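Local atomic coordinates of fiber (Human adenovirus 26, PDB entry 6FJN), a protein that forms the receptor-binding spike of the adenovirus capsid, its C-terminal knob domain probably attaching the virion to the host cell. Residues K123-V128 and I139-F144. Sequence-based numbering, arbitrary orientation.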
loop_
_atom_site.group_PDB
_atom_site.type_symbol
_atom_site.label_atom_id
_atom_site.label_comp_id
_atom_site.label_asym_id
_atom_site.label_seq_id
_atom_site.Cartn_x
_atom_site.Cartn_y
_atom_site.Cartn_z
ATOM N N LYS A 123 4.342 -2.649 -13.672
ATOM C CA LYS A 123 3.982 -1.309 -13.251
ATOM C C LYS A 123 3.013 -1.373 -12.079
ATOM O O LYS A 123 2.232 -2.312 -11.922
ATOM C CB LYS A 123 3.369 -0.510 -14.396
ATOM C CG LYS A 123 4.398 -0.139 -15.433
ATOM C CD LYS A 123 3.825 0.590 -16.611
ATOM C CE LYS A 123 4.870 1.064 -17.598
ATOM N NZ LYS A 123 4.274 1.835 -18.729
ATOM N N ILE A 124 3.055 -0.287 -11.305
ATOM C CA ILE A 124 2.055 0.090 -10.311
ATOM C C ILE A 124 1.482 1.414 -10.758
ATOM O O ILE A 124 2.271 2.331 -11.063
ATOM C CB ILE A 124 2.657 0.247 -8.906
ATOM C CG1 ILE A 124 3.311 -1.033 -8.450
ATOM C CG2 ILE A 124 1.625 0.767 -7.937
ATOM C CD1 ILE A 124 4.305 -0.745 -7.341
ATOM N N ILE A 125 0.153 1.559 -10.838
ATOM C CA ILE A 125 -0.439 2.835 -11.189
ATOM C C ILE A 125 -1.442 3.183 -10.121
ATOM O O ILE A 125 -2.313 2.332 -9.757
ATOM C CB ILE A 125 -1.104 2.787 -12.568
ATOM C CG1 ILE A 125 -0.022 2.616 -13.655
ATOM C CG2 ILE A 125 -1.896 4.060 -12.851
ATOM C CD1 ILE A 125 -0.535 2.366 -15.044
ATOM N N SER A 126 -1.380 4.389 -9.598
ATOM C CA SER A 126 -2.356 4.850 -8.599
ATOM C C SER A 126 -2.423 6.348 -8.654
ATOM O O SER A 126 -1.874 6.986 -9.592
ATOM C CB SER A 126 -1.963 4.323 -7.224
ATOM O OG SER A 126 -3.006 4.512 -6.277
ATOM N N ASN A 127 -3.113 6.975 -7.698
ATOM C CA ASN A 127 -3.140 8.413 -7.568
ATOM C C ASN A 127 -2.461 8.881 -6.304
ATOM O O ASN A 127 -2.615 8.241 -5.240
ATOM C CB ASN A 127 -4.577 8.934 -7.524
ATOM C CG ASN A 127 -5.240 8.822 -8.888
ATOM O OD1 ASN A 127 -4.920 9.593 -9.734
ATOM N ND2 ASN A 127 -5.882 7.706 -9.187
ATOM N N VAL A 128 -1.749 9.991 -6.419
ATOM C CA VAL A 128 -1.290 10.805 -5.303
ATOM C C VAL A 128 -1.926 12.187 -5.499
ATOM O O VAL A 128 -2.652 12.394 -6.481
ATOM C CB VAL A 128 0.239 10.856 -5.201
ATOM C CG1 VAL A 128 0.788 9.492 -4.869
ATOM C CG2 VAL A 128 0.880 11.410 -6.483
ATOM N N ILE A 139 -1.489 11.090 -11.313
ATOM C CA ILE A 139 -1.309 9.652 -11.481
ATOM C C ILE A 139 0.171 9.404 -11.219
ATOM O O ILE A 139 1.039 10.137 -11.738
ATOM C CB ILE A 139 -1.715 9.227 -12.902
ATOM C CG1 ILE A 139 -3.125 9.747 -13.259
ATOM C CG2 ILE A 139 -1.624 7.742 -13.072
ATOM C CD1 ILE A 139 -3.396 9.656 -14.742
ATOM N N ILE A 140 0.436 8.435 -10.391
ATOM C CA ILE A 140 1.801 7.932 -10.232
ATOM C C ILE A 140 1.886 6.578 -10.938
ATOM O O ILE A 140 1.041 5.698 -10.730
ATOM C CB ILE A 140 2.228 7.818 -8.766
ATOM C CG1 ILE A 140 3.706 7.463 -8.670
ATOM C CG2 ILE A 140 1.353 6.909 -7.912
ATOM C CD1 ILE A 140 4.272 7.468 -7.261
ATOM N N THR A 141 2.918 6.428 -11.778
ATOM C CA THR A 141 3.227 5.147 -12.408
ATOM C C THR A 141 4.622 4.759 -11.958
ATOM O O THR A 141 5.597 5.511 -12.261
ATOM C CB THR A 141 3.207 5.233 -13.927
ATOM O OG1 THR A 141 1.907 5.652 -14.370
ATOM C CG2 THR A 141 3.485 3.867 -14.535
ATOM N N ILE A 142 4.759 3.649 -11.266
ATOM C CA ILE A 142 6.062 3.104 -10.885
ATOM C C ILE A 142 6.334 1.940 -11.803
ATOM O O ILE A 142 5.493 1.052 -11.920
ATOM C CB ILE A 142 6.118 2.683 -9.430
ATOM C CG1 ILE A 142 5.588 3.803 -8.526
ATOM C CG2 ILE A 142 7.540 2.293 -9.067
ATOM C CD1 ILE A 142 5.580 3.483 -7.050
ATOM N N ALA A 143 7.504 1.917 -12.455
ATOM C CA ALA A 143 7.844 0.848 -13.379
ATOM C C ALA A 143 9.139 0.216 -12.994
ATOM O O ALA A 143 10.110 0.918 -12.668
ATOM C CB ALA A 143 7.915 1.353 -14.823
ATOM N N PHE A 144 9.195 -1.114 -13.086
ATOM C CA PHE A 144 10.357 -1.887 -12.683
ATOM C C PHE A 144 11.038 -2.519 -13.876
ATOM O O PHE A 144 10.415 -3.267 -14.647
ATOM C CB PHE A 144 9.919 -2.991 -11.707
ATOM C CG PHE A 144 9.259 -2.413 -10.475
ATOM C CD1 PHE A 144 10.001 -1.753 -9.510
ATOM C CD2 PHE A 144 7.902 -2.479 -10.290
ATOM C CE1 PHE A 144 9.421 -1.156 -8.425
ATOM C CE2 PHE A 144 7.297 -1.878 -9.175
ATOM C CZ PHE A 144 8.082 -1.212 -8.269
#
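Ile-124 meets the ring of Phe-144 at its edge, in the ring plane, with CD1 lying 3.7 Å from CE2. Ile-124 CG1 stands anti to the carbonyl carbon (chi1 -59°), and CD1 beyond it touches both CE2 and CZ. The same ring also packs against Tyr-108 and Tyr-180, their planes inclined to it by about 35°; a flat, apolar side chain suits this buried place, taking a methyl at its edge and meeting two tyrosine rings.

Four backbone hydrogen bonds join 123-128 to 139-144. Ile-124 and Ile-142 exchange two, 2.8 Å from Ile-124 N to Ile-142 O and likewise 2.8 Å from Ile-142 N to Ile-124 O, both in the carbonyl plane. Ser-126 and Ile-140 form the other pair; there Ile-140 N approaches Ser-126 O with a tilt of 34° from the carbonyl plane. CA-H...O contacts add to the pairing, as from Lys-123 CA to Ile-142 O at 3.1 Å.

The beta-branched isoleucines and Thr-141 suit extended strands. Ile-124 and Ile-142, both buried, pack on Phe-178 of strand 176-181 in the opposing sheet, while buried Ile-140 touches Phe-160, and Ile-142 Phe-158, on adjacent strand 154-161. On the face of Lys-123, Ile-125 and Asn-127, Ile-125 lies beside Thr-141, whose OG1 is 3.7 Å from Ile-125 CG1, and beside Ile-139, which in one of its two conformers brings CG2 to Ile-125 CG2. The extended Lys-123 chain runs past Thr-141, CD to CG2 at 3.9 Å, its aliphatic length covering the small Ala-143. Tyr-129 of a second subunit packs on Ile-125 and Asn-127, bringing this face into the trimer interface.

The arrangement is an antiparallel beta hairpin, with 123-129 outermost within the chain in one sheet of the antiparallel beta sandwich that makes up the trimeric adenovirus fiber knob.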